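Local coordinates for protein adenylate cyclase (Hippeastrum hybrid cultivar, PDB 6YP4) that acts predominantly as a triphosphatase despite its description as a putative adenylyl cyclase, and binds a GTP analogue and magnesium inside a CYTH-type tunnel, at residues Q16-A21 and L148-T153; G42-V47 and L64-R69; L51-Y56 and Q92-N97; E74-V79 and R172-L177. One frame throughout, in Å; residues are numbered along the deposited sequence. Where two conformers were deposited one is given.

In the fold
All four contacts set outer elements against the same curled antiparallel sheet. Interactions 1, 3 and 4 are mostly buried, whereas interaction 2 is only partly so and ends in an exposed arginine. Interactions 2 and 3 lie on neighbouring strands and touch through Leu-44 and Leu-64, which meet Leu-51 and Ile-53; interactions 1 and 4 meet where Leu-148 packs on Leu-177. Chemistry follows the side of the strand: outside, interactions 1 to 3 are apolar or aromatic, while inside, their strands present Glu-149, Lys-67, Arg-52 and Arg-54 to the nucleotide. Interaction 4 differs, being carried chiefly by a lysine bonded to a turn carbonyl.

Interaction 1: Q16-A21 and L148-T153; sequences QLLSDA and LELDET. With GCP (phosphomethylphosphonic acid guanylate ester), chain B.
No flat group separates Leu-18 from Leu-150, which meet methyl to methyl; the planar groups flank them. On the outer side of the helix the Gln-16 amide and the Asp-20 carboxylate are hydrogen-bonded one turn apart: NE2 of Gln-16 gives a nearly straight bond of 3.0 Å to the syn side of Asp-20 OD2, close to the amide plane but 27° out of the carboxylate plane. On the inner side of the strand, in the conformer described, the Glu-149 carboxylate lies beside the ribose of the nucleotide analogue; any bond from the O3' hydroxyl to OE1 would be weak and is not settled.

Between these lies the apolar seam. Leu-150 keeps CG anti to its backbone N (chi1 -176°), which sends both methyls outward to the helix: CD1 lies 3.7 Å from Leu-18 CD2, and CD2 rests 4.0 Å from Ser-19 CB. A branched leucine fills the gap from strand to helix, and the small serine lets the helix settle beside it; Tyr-140 adds cover.

The next residue, Asp-151, points inward with Glu-149 and forms salt bridges to Arg-137 and Lys-195, both of which also hold the nucleotide. Such alternation, leucine under an outer helix and acid toward the ligand, is characteristic of the triphosphate tunnel of CYTH enzymes.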
# COMPACT_ATOMS: atom_id res chain seq x y z
N GLN A 16 21.91 -4.95 -5.59
CA GLN A 16 22.59 -4.26 -4.50
C GLN A 16 22.71 -2.77 -4.77
O GLN A 16 22.31 -1.95 -3.94
CB GLN A 16 23.98 -4.88 -4.29
CG GLN A 16 24.88 -4.12 -3.32
CD GLN A 16 24.43 -4.28 -1.87
OE1 GLN A 16 24.12 -5.39 -1.41
NE2 GLN A 16 24.40 -3.18 -1.14
N LEU A 17 23.27 -2.39 -5.92
CA LEU A 17 23.52 -0.97 -6.16
C LEU A 17 22.21 -0.18 -6.32
O LEU A 17 22.11 0.96 -5.85
CB LEU A 17 24.44 -0.79 -7.36
CG LEU A 17 25.89 -1.24 -7.17
CD1 LEU A 17 26.70 -1.14 -8.45
CD2 LEU A 17 26.58 -0.48 -6.06
N LEU A 18 21.18 -0.77 -6.93
CA LEU A 18 19.89 -0.07 -6.97
C LEU A 18 19.29 0.07 -5.58
O LEU A 18 18.70 1.12 -5.24
CB LEU A 18 18.92 -0.78 -7.90
CG LEU A 18 17.53 -0.16 -8.07
CD1 LEU A 18 17.61 1.29 -8.41
CD2 LEU A 18 16.75 -0.91 -9.13
N SER A 19 19.41 -0.98 -4.76
CA SER A 19 18.92 -0.93 -3.39
C SER A 19 19.55 0.23 -2.62
O SER A 19 18.85 0.98 -1.93
CB SER A 19 19.20 -2.28 -2.71
OG SER A 19 18.81 -2.29 -1.35
N ASP A 20 20.87 0.40 -2.77
CA ASP A 20 21.58 1.52 -2.15
C ASP A 20 21.12 2.85 -2.71
O ASP A 20 20.98 3.83 -1.96
CB ASP A 20 23.10 1.39 -2.37
CG ASP A 20 23.69 0.19 -1.67
OD1 ASP A 20 23.12 -0.23 -0.63
OD2 ASP A 20 24.72 -0.32 -2.15
N ALA A 21 20.90 2.92 -4.03
CA ALA A 21 20.47 4.18 -4.64
C ALA A 21 19.10 4.63 -4.14
O ALA A 21 18.85 5.83 -4.06
CB ALA A 21 20.45 4.05 -6.17
N LEU A 148 7.74 2.39 -5.64
CA LEU A 148 8.59 1.41 -6.31
C LEU A 148 8.71 0.16 -5.47
O LEU A 148 8.89 0.24 -4.24
CB LEU A 148 9.99 1.98 -6.56
CG LEU A 148 10.13 3.32 -7.30
CD1 LEU A 148 11.59 3.74 -7.30
CD2 LEU A 148 9.58 3.27 -8.72
N GLU A 149 8.63 -1.01 -6.12
CA GLU A 149 8.75 -2.30 -5.45
C GLU A 149 9.92 -3.05 -6.07
O GLU A 149 9.89 -3.36 -7.26
CB GLU A 149 7.47 -3.13 -5.58
CG GLU A 149 6.33 -2.66 -4.70
CD GLU A 149 4.99 -2.86 -5.37
OE1 GLU A 149 4.71 -2.13 -6.33
OE2 GLU A 149 4.23 -3.77 -4.95
N LEU A 150 10.95 -3.31 -5.26
CA LEU A 150 12.16 -4.00 -5.70
C LEU A 150 12.11 -5.41 -5.13
O LEU A 150 12.10 -5.60 -3.91
CB LEU A 150 13.39 -3.24 -5.20
CG LEU A 150 14.78 -3.73 -5.60
CD1 LEU A 150 15.01 -3.53 -7.10
CD2 LEU A 150 15.86 -3.01 -4.80
N ASP A 151 12.07 -6.41 -6.01
CA ASP A 151 11.78 -7.78 -5.63
C ASP A 151 13.02 -8.66 -5.78
O ASP A 151 13.79 -8.51 -6.72
CB ASP A 151 10.65 -8.36 -6.48
CG ASP A 151 9.28 -7.82 -6.11
OD1 ASP A 151 9.03 -7.46 -4.92
OD2 ASP A 151 8.42 -7.79 -7.03
N GLU A 152 13.18 -9.58 -4.84
CA GLU A 152 14.17 -10.64 -4.93
C GLU A 152 13.39 -11.94 -4.84
O GLU A 152 12.91 -12.31 -3.76
CB GLU A 152 15.22 -10.52 -3.83
CG GLU A 152 16.30 -11.60 -3.86
CD GLU A 152 17.37 -11.39 -2.80
OE1 GLU A 152 17.34 -10.34 -2.13
OE2 GLU A 152 18.24 -12.27 -2.65
N THR A 153 13.27 -12.65 -5.97
CA THR A 153 12.32 -13.73 -6.14
C THR A 153 13.07 -15.05 -6.20
O THR A 153 13.84 -15.29 -7.14
CB THR A 153 11.48 -13.53 -7.39
OG1 THR A 153 10.85 -12.24 -7.33
CG2 THR A 153 10.43 -14.60 -7.49
PG GCP B . 3.96 -8.85 -9.57
O1G GCP B . 4.90 -8.32 -10.61
O2G GCP B . 4.73 -9.56 -8.48
O3G GCP B . 2.97 -9.79 -10.21
C3B GCP B . 3.08 -7.43 -8.84
PB GCP B . 1.85 -8.07 -7.61
O1B GCP B . 1.18 -9.33 -8.07
O2B GCP B . 2.50 -8.25 -6.25
O3A GCP B . 0.71 -6.89 -7.49
PA GCP B . -0.37 -6.94 -6.25
O1A GCP B . -1.72 -6.59 -6.85
O2A GCP B . -0.40 -8.36 -5.72
O5' GCP B . 0.11 -5.89 -5.02
C5' GCP B . 1.15 -4.96 -5.29
C4' GCP B . 0.70 -3.88 -6.37
O4' GCP B . -0.72 -3.28 -6.12
C3' GCP B . 1.49 -2.88 -6.31
O3' GCP B . 1.84 -2.44 -7.64
C2' GCP B . 0.74 -1.69 -5.40
O2' GCP B . 0.97 -0.33 -5.94
C1' GCP B . -0.51 -1.96 -5.30
N9 GCP B . -0.88 -2.16 -3.85
C8 GCP B . -0.91 -3.39 -3.32
N7 GCP B . -1.27 -3.30 -2.02
C5 GCP B . -1.45 -2.00 -1.74
C6 GCP B . -1.81 -1.33 -0.58
O6 GCP B . -2.03 -1.95 0.42
N1 GCP B . -1.92 -0.00 -0.57
C2 GCP B . -1.68 0.70 -1.71
N2 GCP B . -1.83 2.15 -1.58
N3 GCP B . -1.32 0.06 -2.85
C4 GCP B . -1.20 -1.29 -2.87

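Interaction 2: G42-V47 and L64-R69; sequences GDLASV and LSLKSR. With GCP (phosphomethylphosphonic acid guanylate ester), chain B.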
# COMPACT_ATOMS: atom_id res chain seq x y z
N GLY A 42 -6.94 -28.13 -14.56
CA GLY A 42 -6.40 -26.84 -14.96
C GLY A 42 -7.40 -25.90 -15.60
O GLY A 42 -7.06 -25.22 -16.58
N ASP A 43 -8.62 -25.83 -15.06
CA ASP A 43 -9.65 -25.01 -15.70
C ASP A 43 -9.29 -23.52 -15.66
O ASP A 43 -9.52 -22.81 -16.64
CB ASP A 43 -11.00 -25.25 -15.04
CG ASP A 43 -11.53 -26.65 -15.31
OD1 ASP A 43 -12.01 -26.90 -16.43
OD2 ASP A 43 -11.47 -27.49 -14.39
N LEU A 44 -8.71 -23.04 -14.55
CA LEU A 44 -8.33 -21.62 -14.50
C LEU A 44 -7.18 -21.33 -15.46
O LEU A 44 -7.21 -20.31 -16.17
CB LEU A 44 -7.96 -21.20 -13.08
CG LEU A 44 -9.09 -20.77 -12.14
CD1 LEU A 44 -10.09 -21.88 -11.91
CD2 LEU A 44 -8.52 -20.32 -10.80
N ALA A 45 -6.17 -22.20 -15.51
CA ALA A 45 -5.08 -22.01 -16.47
C ALA A 45 -5.61 -21.93 -17.89
O ALA A 45 -5.11 -21.14 -18.70
CB ALA A 45 -4.06 -23.15 -16.33
N SER A 46 -6.63 -22.73 -18.21
CA SER A 46 -7.20 -22.75 -19.56
C SER A 46 -7.87 -21.43 -19.94
O SER A 46 -7.98 -21.14 -21.13
CB SER A 46 -8.22 -23.88 -19.69
OG SER A 46 -7.56 -25.14 -19.80
N VAL A 47 -8.33 -20.65 -18.97
CA VAL A 47 -8.90 -19.34 -19.25
C VAL A 47 -7.95 -18.22 -18.82
O VAL A 47 -8.38 -17.08 -18.65
CB VAL A 47 -10.29 -19.19 -18.60
CG1 VAL A 47 -11.20 -20.32 -19.04
CG2 VAL A 47 -10.17 -19.17 -17.09
N LEU A 64 -5.73 -12.93 -0.76
CA LEU A 64 -6.26 -13.81 -1.80
C LEU A 64 -6.47 -13.01 -3.08
O LEU A 64 -6.96 -11.88 -3.03
CB LEU A 64 -7.58 -14.45 -1.35
CG LEU A 64 -8.43 -15.26 -2.32
CD1 LEU A 64 -7.76 -16.62 -2.58
CD2 LEU A 64 -9.82 -15.47 -1.73
N SER A 65 -6.10 -13.58 -4.23
CA SER A 65 -6.25 -12.83 -5.47
C SER A 65 -6.57 -13.72 -6.65
O SER A 65 -6.06 -14.85 -6.76
CB SER A 65 -4.99 -12.01 -5.80
OG SER A 65 -3.85 -12.83 -5.95
N LEU A 66 -7.39 -13.20 -7.56
CA LEU A 66 -7.61 -13.81 -8.86
C LEU A 66 -7.10 -12.84 -9.91
O LEU A 66 -7.52 -11.68 -9.93
CB LEU A 66 -9.09 -14.15 -9.08
CG LEU A 66 -9.46 -14.73 -10.45
CD1 LEU A 66 -8.80 -16.11 -10.63
CD2 LEU A 66 -10.96 -14.84 -10.56
N LYS A 67 -6.17 -13.28 -10.75
CA LYS A 67 -5.62 -12.44 -11.81
C LYS A 67 -5.86 -13.10 -13.16
O LYS A 67 -5.58 -14.29 -13.33
CB LYS A 67 -4.13 -12.21 -11.62
CG LYS A 67 -3.78 -11.22 -10.55
CD LYS A 67 -2.34 -11.39 -10.16
CE LYS A 67 -1.72 -10.10 -9.70
NZ LYS A 67 -0.49 -9.82 -10.49
N SER A 68 -6.36 -12.33 -14.13
CA SER A 68 -6.89 -12.90 -15.36
C SER A 68 -6.40 -12.14 -16.58
O SER A 68 -6.31 -10.91 -16.58
CB SER A 68 -8.42 -12.89 -15.34
OG SER A 68 -8.90 -13.66 -14.26
N ARG A 69 -6.10 -12.91 -17.64
CA ARG A 69 -5.70 -12.44 -18.96
C ARG A 69 -4.65 -11.34 -18.89
O ARG A 69 -4.94 -10.19 -19.23
CB ARG A 69 -6.94 -11.97 -19.73
CG ARG A 69 -7.88 -13.12 -20.09
CD ARG A 69 -9.24 -12.66 -20.56
NE ARG A 69 -9.98 -11.97 -19.50
CZ ARG A 69 -10.64 -12.59 -18.53
NH1 ARG A 69 -10.65 -13.92 -18.47
NH2 ARG A 69 -11.28 -11.89 -17.60
PG GCP B . 3.96 -8.85 -9.57
O1G GCP B . 4.90 -8.32 -10.61
O2G GCP B . 4.73 -9.56 -8.48
O3G GCP B . 2.97 -9.79 -10.21
C3B GCP B . 3.08 -7.43 -8.84
PB GCP B . 1.85 -8.07 -7.61
O1B GCP B . 1.18 -9.33 -8.07
O2B GCP B . 2.50 -8.25 -6.25
O3A GCP B . 0.71 -6.89 -7.49
PA GCP B . -0.37 -6.94 -6.25
O1A GCP B . -1.72 -6.59 -6.85
O2A GCP B . -0.40 -8.36 -5.72
O5' GCP B . 0.11 -5.89 -5.02
C5' GCP B . 1.15 -4.96 -5.29
C4' GCP B . 0.70 -3.88 -6.37
O4' GCP B . -0.72 -3.28 -6.12
C3' GCP B . 1.49 -2.88 -6.31
O3' GCP B . 1.84 -2.44 -7.64
C2' GCP B . 0.74 -1.69 -5.40
O2' GCP B . 0.97 -0.33 -5.94
C1' GCP B . -0.51 -1.96 -5.30
N9 GCP B . -0.88 -2.16 -3.85
C8 GCP B . -0.91 -3.39 -3.32
N7 GCP B . -1.27 -3.30 -2.02
C5 GCP B . -1.45 -2.00 -1.74
C6 GCP B . -1.81 -1.33 -0.58
O6 GCP B . -2.03 -1.95 0.42
N1 GCP B . -1.92 -0.00 -0.57
C2 GCP B . -1.68 0.70 -1.71
N2 GCP B . -1.83 2.15 -1.58
N3 GCP B . -1.32 0.06 -2.85
C4 GCP B . -1.20 -1.29 -2.87
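In the wall of the nucleotide tunnel, strand 64-68 turns Leu-66 outward to the short helix around 43-46, where it meets Leu-44, and sends Lys-67 inward to the triphosphate group. Leu-44 CD2 and Leu-66 CD1 approach to 4.2 Å, a modest apolar touch completed by Ile-110 and Ile-118 of helix 109-118. Leucine suits both places because its forked end can reach across to a partner on another element.

This is the CYTH pattern of a curled antiparallel sheet whose strands carry aliphatic residues outside and basic or acidic ones inside. Lys-67 accordingly points its ammonium to the ligand: NZ donates to O1B of the beta-phosphate at 3.0 Å, and O3G of the terminal phosphate is 3.5 Å from NZ. A bend at the last torsion (chi4 -126°) swings NZ onto the phosphate oxygen.

At the solvent end Arg-69 marks the corner where the strand turns. Its NH1 lies 3.9 Å from Val-47 O, approaching obliquely and making no bond; its charge is paired instead with Glu-80 through NH2. Ser-68 CB lies 3.6 Å above one face of the guanidinium. Gly-42, whose positive phi suits glycine, precedes the short helix, and its O accepts a hydrogen bond from Ser-46 N at 3.0 Å.

Interaction 3: L51-Y56 and Q92-N97; sequences LRIRFY and QEVTAN. With GCP (phosphomethylphosphonic acid guanylate ester), chain B.
Ile-53 and Val-94 make the tight apolar part of this contact, Ile-53 CD1 standing 3.6 Å from Val-94 CG1. Val-94 has CG1 anti to its backbone N (chi1 169°), which brings that branch to the isoleucine tip; Ile-53 reaches out through its extended CD1, while the compact valine keeps its methyl close to the helix. Met-101 and Leu-104 of the next helix close over Val-94.

Toward solvent the contact becomes more polar and more exposed, though the approach stays close. Gln-92 folds back at chi2 (-71°) and lays its amide over one face of the Phe-55 ring, the planes 20° apart and NE2 3.6 Å from CE1. This amide-ring stack lets a partly exposed glutamine shield the aromatic while NE2 still bonds to Asn-59. Looser is the touch of Thr-95 OG1 at the ring edge, 3.8 Å from Phe-55 CZ; this hydroxyl is bonded to Gly-91 O.

The other face of the strand grips the nucleotide. Arg-52 NH1 gives an almost straight 3.0 Å bond to O1B of the nucleotide analogue and its NH2 reaches O2A of the same ligand at 2.6 Å, while Arg-54 NH2 holds the ligand's O2B at 3.0 Å. The two guanidiniums lie offset face to face around the phosphates, and Tyr-56 OH accepts a hydrogen bond from Arg-54 NH1. Paired arginines inside, a helix packed outside: this is the phosphate-binding wall of a CYTH tunnel.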
# COMPACT_ATOMS: atom_id res chain seq x y z
N LEU A 51 -4.95 -18.06 -9.41
CA LEU A 51 -5.51 -17.89 -8.07
C LEU A 51 -4.39 -18.09 -7.05
O LEU A 51 -3.83 -19.20 -6.93
CB LEU A 51 -6.66 -18.87 -7.84
CG LEU A 51 -7.42 -18.92 -6.51
CD1 LEU A 51 -8.12 -17.61 -6.26
CD2 LEU A 51 -8.44 -20.06 -6.58
N ARG A 52 -4.05 -17.02 -6.32
CA ARG A 52 -2.90 -16.96 -5.43
C ARG A 52 -3.35 -16.69 -4.00
O ARG A 52 -4.20 -15.83 -3.77
CB ARG A 52 -1.94 -15.84 -5.88
CG ARG A 52 -0.60 -15.71 -5.11
CD ARG A 52 0.21 -14.51 -5.63
NE ARG A 52 -0.43 -13.22 -5.34
CZ ARG A 52 -0.15 -12.08 -5.97
NH1 ARG A 52 0.75 -12.04 -6.94
NH2 ARG A 52 -0.77 -10.96 -5.63
N ILE A 53 -2.76 -17.42 -3.05
CA ILE A 53 -2.83 -17.06 -1.64
C ILE A 53 -1.42 -16.68 -1.19
O ILE A 53 -0.49 -17.49 -1.28
CB ILE A 53 -3.41 -18.19 -0.78
CG1 ILE A 53 -4.88 -18.48 -1.18
CG2 ILE A 53 -3.36 -17.83 0.72
CD1 ILE A 53 -5.53 -19.60 -0.37
N ARG A 54 -1.25 -15.43 -0.78
CA ARG A 54 0.06 -14.90 -0.38
C ARG A 54 0.12 -14.72 1.13
O ARG A 54 -0.77 -14.09 1.73
CB ARG A 54 0.36 -13.57 -1.07
CG ARG A 54 1.54 -12.79 -0.45
CD ARG A 54 1.80 -11.47 -1.18
NE ARG A 54 2.27 -11.63 -2.56
CZ ARG A 54 2.20 -10.66 -3.47
NH1 ARG A 54 1.66 -9.49 -3.15
NH2 ARG A 54 2.65 -10.87 -4.71
N PHE A 55 1.17 -15.25 1.74
CA PHE A 55 1.43 -15.09 3.17
C PHE A 55 2.58 -14.12 3.37
O PHE A 55 3.61 -14.23 2.69
CB PHE A 55 1.77 -16.45 3.81
CG PHE A 55 0.66 -17.46 3.69
CD1 PHE A 55 -0.44 -17.41 4.53
CD2 PHE A 55 0.72 -18.46 2.75
CE1 PHE A 55 -1.46 -18.34 4.42
CE2 PHE A 55 -0.30 -19.39 2.63
CZ PHE A 55 -1.39 -19.34 3.46
N TYR A 56 2.40 -13.15 4.28
CA TYR A 56 3.44 -12.18 4.61
C TYR A 56 4.12 -12.58 5.92
O TYR A 56 3.45 -12.91 6.90
CB TYR A 56 2.87 -10.75 4.75
CG TYR A 56 2.47 -10.08 3.43
CD1 TYR A 56 1.28 -10.39 2.80
CD2 TYR A 56 3.29 -9.13 2.83
CE1 TYR A 56 0.91 -9.78 1.60
CE2 TYR A 56 2.92 -8.51 1.63
CZ TYR A 56 1.73 -8.84 1.03
OH TYR A 56 1.35 -8.24 -0.17
N GLN A 92 -4.25 -20.77 5.52
CA GLN A 92 -3.49 -21.99 5.83
C GLN A 92 -4.37 -23.23 5.77
O GLN A 92 -3.91 -24.30 5.33
CB GLN A 92 -2.83 -21.87 7.20
CG GLN A 92 -1.66 -20.86 7.29
CD GLN A 92 -0.41 -21.32 6.55
OE1 GLN A 92 -0.34 -22.46 6.10
NE2 GLN A 92 0.59 -20.46 6.46
N GLU A 93 -5.63 -23.13 6.22
CA GLU A 93 -6.55 -24.26 6.12
C GLU A 93 -6.81 -24.63 4.67
O GLU A 93 -6.93 -25.81 4.33
CB GLU A 93 -7.90 -23.95 6.80
CG GLU A 93 -7.86 -23.44 8.24
CD GLU A 93 -9.25 -23.28 8.86
OE1 GLU A 93 -9.51 -23.89 9.92
OE2 GLU A 93 -10.09 -22.55 8.28
N VAL A 94 -6.94 -23.62 3.80
CA VAL A 94 -7.07 -23.87 2.37
C VAL A 94 -5.84 -24.60 1.86
O VAL A 94 -5.95 -25.56 1.09
CB VAL A 94 -7.29 -22.56 1.61
CG1 VAL A 94 -7.15 -22.81 0.12
CG2 VAL A 94 -8.68 -22.00 1.91
N THR A 95 -4.66 -24.14 2.26
CA THR A 95 -3.44 -24.81 1.83
C THR A 95 -3.43 -26.27 2.28
O THR A 95 -3.05 -27.16 1.51
CB THR A 95 -2.22 -24.06 2.35
OG1 THR A 95 -2.29 -22.69 1.94
CG2 THR A 95 -0.94 -24.67 1.80
N ALA A 96 -3.88 -26.54 3.51
CA ALA A 96 -3.82 -27.90 4.04
C ALA A 96 -4.81 -28.83 3.35
O ALA A 96 -4.50 -30.01 3.13
CB ALA A 96 -4.07 -27.87 5.55
N ASN A 97 -6.00 -28.34 3.01
CA ASN A 97 -7.03 -29.17 2.37
C ASN A 97 -7.70 -28.37 1.25
O ASN A 97 -8.81 -27.86 1.42
CB ASN A 97 -8.09 -29.63 3.37
CG ASN A 97 -7.51 -30.41 4.53
OD1 ASN A 97 -7.10 -31.56 4.37
ND2 ASN A 97 -7.51 -29.81 5.71
PG GCP B . 3.96 -8.85 -9.57
O1G GCP B . 4.90 -8.32 -10.61
O2G GCP B . 4.73 -9.56 -8.48
O3G GCP B . 2.97 -9.79 -10.21
C3B GCP B . 3.08 -7.43 -8.84
PB GCP B . 1.85 -8.07 -7.61
O1B GCP B . 1.18 -9.33 -8.07
O2B GCP B . 2.50 -8.25 -6.25
O3A GCP B . 0.71 -6.89 -7.49
PA GCP B . -0.37 -6.94 -6.25
O1A GCP B . -1.72 -6.59 -6.85
O2A GCP B . -0.40 -8.36 -5.72
O5' GCP B . 0.11 -5.89 -5.02
C5' GCP B . 1.15 -4.96 -5.29
C4' GCP B . 0.70 -3.88 -6.37
O4' GCP B . -0.72 -3.28 -6.12
C3' GCP B . 1.49 -2.88 -6.31
O3' GCP B . 1.84 -2.44 -7.64
C2' GCP B . 0.74 -1.69 -5.40
O2' GCP B . 0.97 -0.33 -5.94
C1' GCP B . -0.51 -1.96 -5.30
N9 GCP B . -0.88 -2.16 -3.85
C8 GCP B . -0.91 -3.39 -3.32
N7 GCP B . -1.27 -3.30 -2.02
C5 GCP B . -1.45 -2.00 -1.74
C6 GCP B . -1.81 -1.33 -0.58
O6 GCP B . -2.03 -1.95 0.42
N1 GCP B . -1.92 -0.00 -0.57
C2 GCP B . -1.68 0.70 -1.71
N2 GCP B . -1.83 2.15 -1.58
N3 GCP B . -1.32 0.06 -2.85
C4 GCP B . -1.20 -1.29 -2.87

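Interaction 4: E74-V79 and R172-L177; sequences EGVSHV and RVKGLL. With EDO (1,2-ethanediol), chain I.
Lys-174 of helix 170-183 reaches across to Glu-74 at the tip of a beta hairpin of the CYTH sheet, where Glu-74 and Gly-75 occupy the middle positions of a type I' turn. Both have positive phi, and Gly-75 suits its place since a side chain there would crowd the preceding carbonyl. The strand that follows pairs with strand 2-9, whose Glu-2, Glu-4 and Lys-6 form the ExExK signature of the family.

The principal interaction is a hydrogen bond. Lys-174 NZ donates to Glu-74 O at 2.6 Å, lying in the carbonyl plane with a C=O...N angle of 157°. The lysine is extended until a bend at chi3 (101°) turns its end to that oxygen.

Charge contributes more loosely: Glu-74 OE1 is 5.0 Å from Lys-174 NZ, too far for a salt bridge, though the carboxylate would probably favour the ammonium nearby.

Apolar contact comes from the lysine's methylenes. Lys-174 CD lies 4.1 Å from Val-76 CG2, the two side chains crossing at about a right angle, and Ile-5 touches both. A long aliphatic chain with a charged tip can thus line a buried seam and still reach the turn.

In the first turn of the helix, Arg-172 N donates to O2 of an ethanediol molecule, probably from the crystallisation liquor, at 3.0 Å.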
# COMPACT_ATOMS: atom_id res chain seq x y z
N GLU A 74 6.79 -4.11 -23.91
CA GLU A 74 7.65 -2.93 -23.83
C GLU A 74 7.78 -2.41 -22.39
O GLU A 74 7.85 -1.21 -22.14
CB GLU A 74 7.13 -1.83 -24.76
CG GLU A 74 7.25 -2.17 -26.24
CD GLU A 74 8.68 -2.08 -26.72
OE1 GLU A 74 9.17 -0.95 -26.91
OE2 GLU A 74 9.32 -3.14 -26.88
N GLY A 75 7.81 -3.34 -21.44
CA GLY A 75 7.92 -3.00 -20.03
C GLY A 75 6.63 -2.62 -19.35
O GLY A 75 6.64 -2.32 -18.14
N VAL A 76 5.50 -2.62 -20.05
CA VAL A 76 4.23 -2.18 -19.49
C VAL A 76 3.32 -3.38 -19.32
O VAL A 76 3.15 -4.18 -20.26
CB VAL A 76 3.59 -1.10 -20.37
CG1 VAL A 76 2.21 -0.72 -19.83
CG2 VAL A 76 4.50 0.11 -20.42
N SER A 77 2.75 -3.53 -18.13
CA SER A 77 1.85 -4.62 -17.80
C SER A 77 0.43 -4.10 -17.62
O SER A 77 0.22 -3.04 -17.03
CB SER A 77 2.32 -5.33 -16.52
OG SER A 77 1.47 -6.43 -16.21
N HIS A 78 -0.54 -4.83 -18.18
CA HIS A 78 -1.96 -4.66 -17.88
C HIS A 78 -2.52 -6.01 -17.45
O HIS A 78 -2.24 -7.03 -18.09
CB HIS A 78 -2.78 -4.18 -19.10
CG HIS A 78 -2.29 -2.91 -19.73
ND1 HIS A 78 -1.19 -2.87 -20.57
CD2 HIS A 78 -2.78 -1.65 -19.68
CE1 HIS A 78 -1.02 -1.63 -20.99
NE2 HIS A 78 -1.97 -0.87 -20.47
N VAL A 79 -3.30 -6.04 -16.37
CA VAL A 79 -3.90 -7.31 -15.94
C VAL A 79 -5.20 -7.02 -15.19
O VAL A 79 -5.32 -6.01 -14.49
CB VAL A 79 -2.91 -8.15 -15.10
CG1 VAL A 79 -2.64 -7.54 -13.73
CG2 VAL A 79 -3.39 -9.60 -14.96
N ARG A 172 4.80 7.86 -19.32
CA ARG A 172 5.65 8.90 -18.75
C ARG A 172 6.43 8.40 -17.54
O ARG A 172 7.59 8.78 -17.34
CB ARG A 172 4.79 10.12 -18.39
CG ARG A 172 5.55 11.21 -17.69
CD ARG A 172 4.61 12.29 -17.20
NE ARG A 172 5.10 12.81 -15.95
CZ ARG A 172 4.46 12.61 -14.81
NH1 ARG A 172 3.32 11.93 -14.80
NH2 ARG A 172 4.93 13.08 -13.66
N VAL A 173 5.83 7.55 -16.70
CA VAL A 173 6.55 7.07 -15.53
C VAL A 173 7.67 6.13 -15.95
O VAL A 173 8.77 6.14 -15.39
CB VAL A 173 5.59 6.41 -14.53
CG1 VAL A 173 6.36 5.72 -13.40
CG2 VAL A 173 4.61 7.47 -13.95
N LYS A 174 7.41 5.30 -16.97
CA LYS A 174 8.45 4.41 -17.45
C LYS A 174 9.65 5.20 -17.97
O LYS A 174 10.80 4.80 -17.76
CB LYS A 174 7.88 3.47 -18.51
CG LYS A 174 8.94 2.69 -19.26
CD LYS A 174 8.30 1.75 -20.25
CE LYS A 174 8.36 2.31 -21.66
NZ LYS A 174 7.81 1.32 -22.63
N GLY A 175 9.40 6.35 -18.61
CA GLY A 175 10.49 7.24 -18.97
C GLY A 175 11.25 7.74 -17.76
O GLY A 175 12.48 7.72 -17.72
N LEU A 176 10.53 8.21 -16.74
CA LEU A 176 11.16 8.59 -15.48
C LEU A 176 12.01 7.45 -14.90
O LEU A 176 13.16 7.67 -14.49
CB LEU A 176 10.08 8.99 -14.47
CG LEU A 176 9.29 10.26 -14.75
CD1 LEU A 176 8.28 10.49 -13.66
CD2 LEU A 176 10.18 11.48 -14.88
N LEU A 177 11.45 6.25 -14.82
CA LEU A 177 12.14 5.15 -14.17
C LEU A 177 13.37 4.72 -14.97
O LEU A 177 14.45 4.53 -14.41
CB LEU A 177 11.18 3.97 -13.97
CG LEU A 177 11.64 2.78 -13.12
CD1 LEU A 177 12.33 3.22 -11.83
CD2 LEU A 177 10.50 1.81 -12.80
C1 EDO I . 0.66 7.26 -21.24
O1 EDO I . 0.01 6.00 -21.03
C2 EDO I . 1.01 7.85 -19.88
O2 EDO I . 2.07 8.81 -19.96